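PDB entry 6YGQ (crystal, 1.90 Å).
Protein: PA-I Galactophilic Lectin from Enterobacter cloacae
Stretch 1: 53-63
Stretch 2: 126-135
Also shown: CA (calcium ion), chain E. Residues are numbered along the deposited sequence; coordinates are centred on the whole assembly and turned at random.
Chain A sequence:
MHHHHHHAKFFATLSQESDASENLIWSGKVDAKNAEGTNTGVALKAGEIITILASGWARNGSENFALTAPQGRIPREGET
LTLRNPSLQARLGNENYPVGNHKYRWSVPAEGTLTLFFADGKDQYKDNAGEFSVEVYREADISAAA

Stretch 1 53-63: LASGWARNGSE
Stretch 2 126-135: KDNAGEFSVE

Two antiparallel segments, 53-63 and 126-135, lie side by side, their strand axes 4.7 Å apart at closest and 162° between directions, and bury 750 Å² in total. The register pairs Asn60 with Asn128, Arg59 with Ala129, Ala58 with Gly130, Gly56 with Phe132, Ser55 with Ser133, Ala54 with Val134 and Leu53 with Glu135.

Lys126 makes no contact with the other segment. Asp127 (phi/psi -102/13, chi1 p) and Asn128 (-84/179, chi1 m) instead bring carboxylate and amide to a calcium ion: Asp127 OD1, Asn128 OD1 and the backbone Asn60 O each bind it at 2.4 Å. Asp and Asn suit the site because their side-chain oxygens are good ligands for calcium; since both bind the ion, Asp127 OD1 and Asn128 OD1 can sit 3.0 Å apart. Two waters and ligands elsewhere in the structure complete the sphere. One of these waters also donates to Asp127 OD2 (2.5 Å), while another water bridges Ser62 N (2.9 Å) and Asp127 OD2 (3.0 Å).

Ala129 (-162/154) is paired with Arg59 by two hydrogen bonds: Arg59 N donates to Ala129 O (2.8 Å), and Ala129 N to Arg59 O (2.9 Å). The small methyl leaves room for the Arg59 side chain (m, t, p, chi4 -149°), whose NH1 lies 3.8 Å from Ala129 CB and whose NH2 donates to Ser62 O (3.3 Å).

Gly130, at 89/179, has to be glycine: a CB would strike Trp57 O and the preceding carbonyl. Here the strands part, with Trp57 O and Glu131 N 3.8 Å apart; a water fills the gap, donating to Trp57 O (2.8 Å) and accepting from Glu131 N (2.9 Å). The CA-to-CB bond of Glu131 (-152/154, chi1 p) points away, and the residue is exposed, which suits its charge. Gly56 (132/171), its CA 4.7 Å from Phe132 CA, is likewise constrained: a CB would clash with Glu131 O and jam against the preceding carbonyl.

Phe132 (-102/142, chi1 m, chi2 -33°) is buried, as suits its apolar ring, which packs CE1 3.8 Å from Ala58 CB and 3.4 Å from Gly56 O.

Ser133 (-94/126, chi1 m) restores the ladder: Ser133 N donates to Ser55 O (2.9 Å), and Ser55 N to Ser133 O (3.1 Å). On this partly exposed face, a water links Ser55 OG (3.1 Å) to Ser133 OG (3.2 Å), a role small hydroxyls suit.

Val134 (-130/136, chi1 t) turns to the other face, where its apolar side chain suits burial beside Ala54, CG2 4.0 Å from Ala54 CB. Glu135 (-118/146; m, t) pairs with Leu53, and both strands run on beyond: Glu135 N donates to Leu53 O (2.8 Å) and Leu53 N to Glu135 O (2.9 Å), while Leu53 CD1 (chi1 m, chi2 t) lies 4.1 Å from Glu135 OE1.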

ATOM      1  N   LEU A  53       8.154  -0.150   1.117  1.00 14.41           N
ATOM      2  CA  LEU A  53       6.812   0.409   1.213  1.00 14.46           C
ATOM      3  C   LEU A  53       6.527   1.253  -0.019  1.00 13.10           C
ATOM      4  O   LEU A  53       7.403   1.984  -0.489  1.00 13.69           O
ATOM      5  CB  LEU A  53       6.660   1.273   2.465  1.00 16.82           C
ATOM      6  CG  LEU A  53       7.100   0.633   3.780  1.00 20.23           C
ATOM      7  CD1 LEU A  53       7.135   1.680   4.883  1.00 23.01           C
ATOM      8  CD2 LEU A  53       6.173  -0.513   4.141  1.00 20.53           C
ATOM      9  N   ALA A  54       5.295   1.179  -0.526  1.00 14.25           N
ATOM     10  CA  ALA A  54       4.987   1.848  -1.781  1.00 14.03           C
ATOM     11  C   ALA A  54       3.555   2.362  -1.807  1.00 14.46           C
ATOM     12  O   ALA A  54       2.679   1.880  -1.086  1.00 14.46           O
ATOM     13  CB  ALA A  54       5.220   0.911  -2.976  1.00 12.15           C
ATOM     14  N   SER A  55       3.338   3.354  -2.670  1.00 13.48           N
ATOM     15  CA  SER A  55       2.028   3.944  -2.899  1.00 12.34           C
ATOM     16  C   SER A  55       2.045   4.596  -4.273  1.00 12.82           C
ATOM     17  O   SER A  55       3.109   4.853  -4.842  1.00 13.89           O
ATOM     18  CB  SER A  55       1.678   4.971  -1.817  1.00 12.57           C
ATOM     19  OG  SER A  55       2.572   6.072  -1.854  1.00 14.67           O
ATOM     20  N   GLY A  56       0.858   4.859  -4.800  1.00 13.17           N
ATOM     21  CA  GLY A  56       0.711   5.631  -6.017  1.00 13.88           C
ATOM     22  C   GLY A  56      -0.226   4.968  -7.006  1.00 13.31           C
ATOM     23  O   GLY A  56      -0.652   3.827  -6.845  1.00 13.13           O
ATOM     24  N   TRP A  57      -0.544   5.728  -8.053  1.00 11.61           N
ATOM     25  CA  TRP A  57      -1.415   5.269  -9.125  1.00 12.59           C
ATOM     26  C   TRP A  57      -0.649   5.269 -10.439  1.00 14.21           C
ATOM     27  O   TRP A  57      -0.020   6.270 -10.798  1.00 14.84           O
ATOM     28  CB  TRP A  57      -2.655   6.158  -9.265  1.00 12.17           C
ATOM     29  CG  TRP A  57      -3.578   6.141  -8.082  1.00 12.92           C
ATOM     30  CD1 TRP A  57      -3.844   7.182  -7.242  1.00 14.55           C
ATOM     31  CD2 TRP A  57      -4.368   5.039  -7.618  1.00 13.04           C
ATOM     32  NE1 TRP A  57      -4.748   6.797  -6.280  1.00 14.53           N
ATOM     33  CE2 TRP A  57      -5.085   5.485  -6.489  1.00 13.89           C
ATOM     34  CE3 TRP A  57      -4.538   3.718  -8.047  1.00 13.17           C
ATOM     35  CZ2 TRP A  57      -5.956   4.657  -5.782  1.00 15.33           C
ATOM     36  CZ3 TRP A  57      -5.400   2.899  -7.343  1.00 14.42           C
ATOM     37  CH2 TRP A  57      -6.098   3.370  -6.222  1.00 15.27           C
ATOM     38  N   ALA A  58      -0.719   4.154 -11.161  1.00 14.64           N
ATOM     39  CA  ALA A  58      -0.104   4.042 -12.474  1.00 15.17           C
ATOM     40  C   ALA A  58      -1.074   3.348 -13.416  1.00 17.45           C
ATOM     41  O   ALA A  58      -1.793   2.431 -13.011  1.00 20.03           O
ATOM     42  CB  ALA A  58       1.216   3.266 -12.412  1.00 14.23           C
ATOM     43  N   ARG A  59      -1.095   3.793 -14.666  1.00 15.84           N
ATOM     44  CA  ARG A  59      -1.903   3.164 -15.702  1.00 17.61           C
ATOM     45  C   ARG A  59      -1.019   2.252 -16.543  1.00 16.50           C
ATOM     46  O   ARG A  59       0.090   2.639 -16.926  1.00 16.70           O
ATOM     47  CB  ARG A  59      -2.571   4.216 -16.588  1.00 21.51           C
ATOM     48  CG  ARG A  59      -3.594   5.078 -15.866  1.00 27.61           C
ATOM     49  CD  ARG A  59      -3.682   6.462 -16.494  1.00 36.26           C
ATOM     50  NE  ARG A  59      -4.376   6.435 -17.779  1.00 44.12           N
ATOM     51  CZ  ARG A  59      -4.117   7.257 -18.793  1.00 49.37           C
ATOM     52  NH1 ARG A  59      -3.173   8.183 -18.687  1.00 50.06           N
ATOM     53  NH2 ARG A  59      -4.808   7.151 -19.920  1.00 52.50           N
ATOM     54  N   ASN A  60      -1.503   1.041 -16.817  1.00 18.62           N
ATOM     55  CA  ASN A  60      -0.821   0.128 -17.723  1.00 18.87           C
ATOM     56  C   ASN A  60      -1.393   0.190 -19.135  1.00 20.77           C
ATOM     57  O   ASN A  60      -1.067  -0.663 -19.968  1.00 22.55           O
ATOM     58  CB  ASN A  60      -0.872  -1.308 -17.185  1.00 20.06           C
ATOM     59  CG  ASN A  60      -2.287  -1.811 -16.955  1.00 24.34           C
ATOM     60  OD1 ASN A  60      -3.261  -1.185 -17.366  1.00 25.88           O
ATOM     61  ND2 ASN A  60      -2.399  -2.958 -16.292  1.00 27.27           N
ATOM     62  N   GLY A  61      -2.223   1.186 -19.420  1.00 17.45           N
ATOM     63  CA  GLY A  61      -2.794   1.362 -20.743  1.00 19.45           C
ATOM     64  C   GLY A  61      -3.540   2.677 -20.798  1.00 19.00           C
ATOM     65  O   GLY A  61      -3.617   3.414 -19.812  1.00 17.72           O
ATOM     66  N   SER A  62      -4.098   2.963 -21.974  1.00 20.60           N
ATOM     67  CA  SER A  62      -4.813   4.215 -22.185  1.00 21.78           C
ATOM     68  C   SER A  62      -6.274   4.152 -21.759  1.00 22.82           C
ATOM     69  O   SER A  62      -6.888   5.207 -21.558  1.00 22.75           O
ATOM     70  CB  SER A  62      -4.744   4.624 -23.662  1.00 24.31           C
ATOM     71  OG  SER A  62      -3.408   4.870 -24.066  1.00 23.76           O
ATOM     72  N   GLU A  63      -6.843   2.958 -21.615  1.00 34.05           N
ATOM     73  CA  GLU A  63      -8.252   2.835 -21.269  1.00 38.17           C
ATOM     74  C   GLU A  63      -8.496   3.239 -19.819  1.00 35.40           C
ATOM     75  O   GLU A  63      -7.607   3.159 -18.966  1.00 29.84           O
ATOM     76  CB  GLU A  63      -8.734   1.402 -21.497  1.00 42.29           C
ATOM     77  CG  GLU A  63      -8.459   0.869 -22.895  1.00 44.86           C
ATOM     78  CD  GLU A  63      -7.163   0.083 -22.973  1.00 44.38           C
ATOM     79  OE1 GLU A  63      -7.121  -0.932 -23.701  1.00 46.06           O
ATOM     80  OE2 GLU A  63      -6.186   0.481 -22.301  1.00 42.15           O
ATOM     81  N   LYS A 126       5.069   1.427 -23.119  1.00 19.89           N
ATOM     82  CA  LYS A 126       5.120   2.823 -23.529  1.00 23.09           C
ATOM     83  C   LYS A 126       3.747   3.465 -23.706  1.00 20.59           C
ATOM     84  O   LYS A 126       3.680   4.642 -24.076  1.00 18.94           O
ATOM     85  CB  LYS A 126       5.944   2.950 -24.812  1.00 27.14           C
ATOM     86  CG  LYS A 126       7.426   2.597 -24.614  1.00 30.98           C
ATOM     87  CD  LYS A 126       8.009   3.273 -23.371  1.00 33.79           C
ATOM     88  CE  LYS A 126       9.514   3.092 -23.260  1.00 36.37           C
ATOM     89  NZ  LYS A 126      10.072   3.903 -22.138  1.00 34.02           N
ATOM     90  N   ASP A 127       2.658   2.748 -23.430  1.00 17.28           N
ATOM     91  CA  ASP A 127       1.354   3.374 -23.258  1.00 15.94           C
ATOM     92  C   ASP A 127       0.970   3.490 -21.788  1.00 14.33           C
ATOM     93  O   ASP A 127      -0.191   3.779 -21.477  1.00 15.13           O
ATOM     94  CB  ASP A 127       0.277   2.605 -24.028  1.00 18.02           C
ATOM     95  CG  ASP A 127       0.102   1.183 -23.538  1.00 18.61           C
ATOM     96  OD1 ASP A 127       0.797   0.784 -22.578  1.00 17.22           O
ATOM     97  OD2 ASP A 127      -0.735   0.464 -24.125  1.00 19.83           O
ATOM     98  N   ASN A 128       1.916   3.274 -20.878  1.00 14.29           N
ATOM     99  CA  ASN A 128       1.638   3.382 -19.457  1.00 14.55           C
ATOM    100  C   ASN A 128       1.740   4.840 -19.014  1.00 15.03           C
ATOM    101  O   ASN A 128       2.035   5.741 -19.804  1.00 15.52           O
ATOM    102  CB  ASN A 128       2.590   2.493 -18.660  1.00 13.87           C
ATOM    103  CG  ASN A 128       2.422   1.025 -18.991  1.00 15.69           C
ATOM    104  OD1 ASN A 128       1.503   0.644 -19.715  1.00 16.58           O
ATOM    105  ND2 ASN A 128       3.310   0.192 -18.464  1.00 17.36           N
ATOM    106  N   ALA A 129       1.481   5.075 -17.732  1.00 17.25           N
ATOM    107  CA  ALA A 129       1.529   6.421 -17.183  1.00 18.85           C
ATOM    108  C   ALA A 129       1.623   6.328 -15.669  1.00 18.33           C
ATOM    109  O   ALA A 129       1.195   5.339 -15.067  1.00 16.33           O
ATOM    110  CB  ALA A 129       0.298   7.240 -17.592  1.00 22.19           C
ATOM    111  N   GLY A 130       2.190   7.366 -15.066  1.00 18.89           N
ATOM    112  CA  GLY A 130       2.256   7.454 -13.623  1.00 18.00           C
ATOM    113  C   GLY A 130       3.493   6.802 -13.044  1.00 16.12           C
ATOM    114  O   GLY A 130       4.337   6.230 -13.740  1.00 14.47           O
ATOM    115  N   GLU A 131       3.590   6.888 -11.720  1.00 17.39           N
ATOM    116  CA  GLU A 131       4.763   6.419 -11.005  1.00 16.46           C
ATOM    117  C   GLU A 131       4.361   6.005  -9.599  1.00 14.73           C
ATOM    118  O   GLU A 131       3.376   6.506  -9.047  1.00 14.57           O
ATOM    119  CB  GLU A 131       5.846   7.507 -10.934  1.00 16.92           C
ATOM    120  CG  GLU A 131       5.451   8.669 -10.033  1.00 18.73           C
ATOM    121  CD  GLU A 131       6.393   9.857 -10.105  1.00 22.10           C
ATOM    122  OE1 GLU A 131       7.303   9.869 -10.962  1.00 22.89           O
ATOM    123  OE2 GLU A 131       6.213  10.788  -9.291  1.00 24.78           O
ATOM    124  N   PHE A 132       5.135   5.092  -9.024  1.00 14.45           N
ATOM    125  CA  PHE A 132       4.992   4.720  -7.626  1.00 13.95           C
ATOM    126  C   PHE A 132       6.085   5.412  -6.817  1.00 15.11           C
ATOM    127  O   PHE A 132       7.216   5.568  -7.286  1.00 16.93           O
ATOM    128  CB  PHE A 132       5.087   3.205  -7.426  1.00 12.24           C
ATOM    129  CG  PHE A 132       3.970   2.421  -8.074  1.00 12.61           C
ATOM    130  CD1 PHE A 132       2.689   2.941  -8.169  1.00 12.76           C
ATOM    131  CD2 PHE A 132       4.208   1.152  -8.583  1.00 13.45           C
ATOM    132  CE1 PHE A 132       1.671   2.213  -8.764  1.00 12.84           C
ATOM    133  CE2 PHE A 132       3.194   0.420  -9.177  1.00 12.35           C
ATOM    134  CZ  PHE A 132       1.926   0.951  -9.267  1.00 11.91           C
ATOM    135  N   SER A 133       5.726   5.845  -5.612  1.00 14.46           N
ATOM    136  CA  SER A 133       6.690   6.299  -4.620  1.00 15.84           C
ATOM    137  C   SER A 133       7.034   5.124  -3.714  1.00 16.18           C
ATOM    138  O   SER A 133       6.137   4.490  -3.151  1.00 16.32           O
ATOM    139  CB  SER A 133       6.120   7.451  -3.795  1.00 17.39           C
ATOM    140  OG  SER A 133       5.928   8.599  -4.598  1.00 20.01           O
ATOM    141  N   VAL A 134       8.327   4.834  -3.575  1.00 14.87           N
ATOM    142  CA  VAL A 134       8.790   3.658  -2.849  1.00 15.55           C
ATOM    143  C   VAL A 134       9.855   4.065  -1.842  1.00 16.51           C
ATOM    144  O   VAL A 134      10.757   4.849  -2.158  1.00 16.55           O
ATOM    145  CB  VAL A 134       9.345   2.581  -3.806  1.00 15.58           C
ATOM    146  CG1 VAL A 134       9.659   1.306  -3.039  1.00 15.66           C
ATOM    147  CG2 VAL A 134       8.369   2.307  -4.942  1.00 14.18           C
ATOM    148  N   GLU A 135       9.750   3.523  -0.629  1.00 17.68           N
ATOM    149  CA  GLU A 135      10.744   3.693   0.419  1.00 20.55           C
ATOM    150  C   GLU A 135      11.333   2.333   0.779  1.00 19.87           C
ATOM    151  O   GLU A 135      10.635   1.315   0.749  1.00 18.62           O
ATOM    152  CB  GLU A 135      10.133   4.342   1.671  1.00 22.38           C
ATOM    153  CG  GLU A 135       9.434   5.672   1.424  1.00 23.75           C
ATOM    154  CD  GLU A 135       8.409   6.011   2.500  1.00 25.30           C
ATOM    155  OE1 GLU A 135       8.438   5.384   3.582  1.00 25.35           O
ATOM    156  OE2 GLU A 135       7.573   6.908   2.262  1.00 26.85           O
TER
HETATM  157 CA    CA E 201       0.946  -1.163 -21.138  1.00 15.57          CA
HETATM  158  O   HOH W   1       5.076   5.114  -0.356  1.00 18.53           O
HETATM  159  O   HOH W   2       2.837   8.143  -4.167  1.00 27.29           O
HETATM  160  O   HOH W   3       1.498   8.581 -10.630  1.00 16.13           O
HETATM  161  O   HOH W   4      -1.749   5.626 -20.052  1.00 22.36           O
HETATM  162  O   HOH W   5      -2.117   6.514 -22.332  1.00 21.10           O
HETATM  163  O   HOH W   6      -3.648   1.097 -24.200  1.00 23.00           O
HETATM  164  O   HOH W   7      -0.565  -1.794 -23.079  1.00 20.90           O
HETATM  165  O   HOH W   8       0.096  -3.475 -20.890  1.00 17.64           O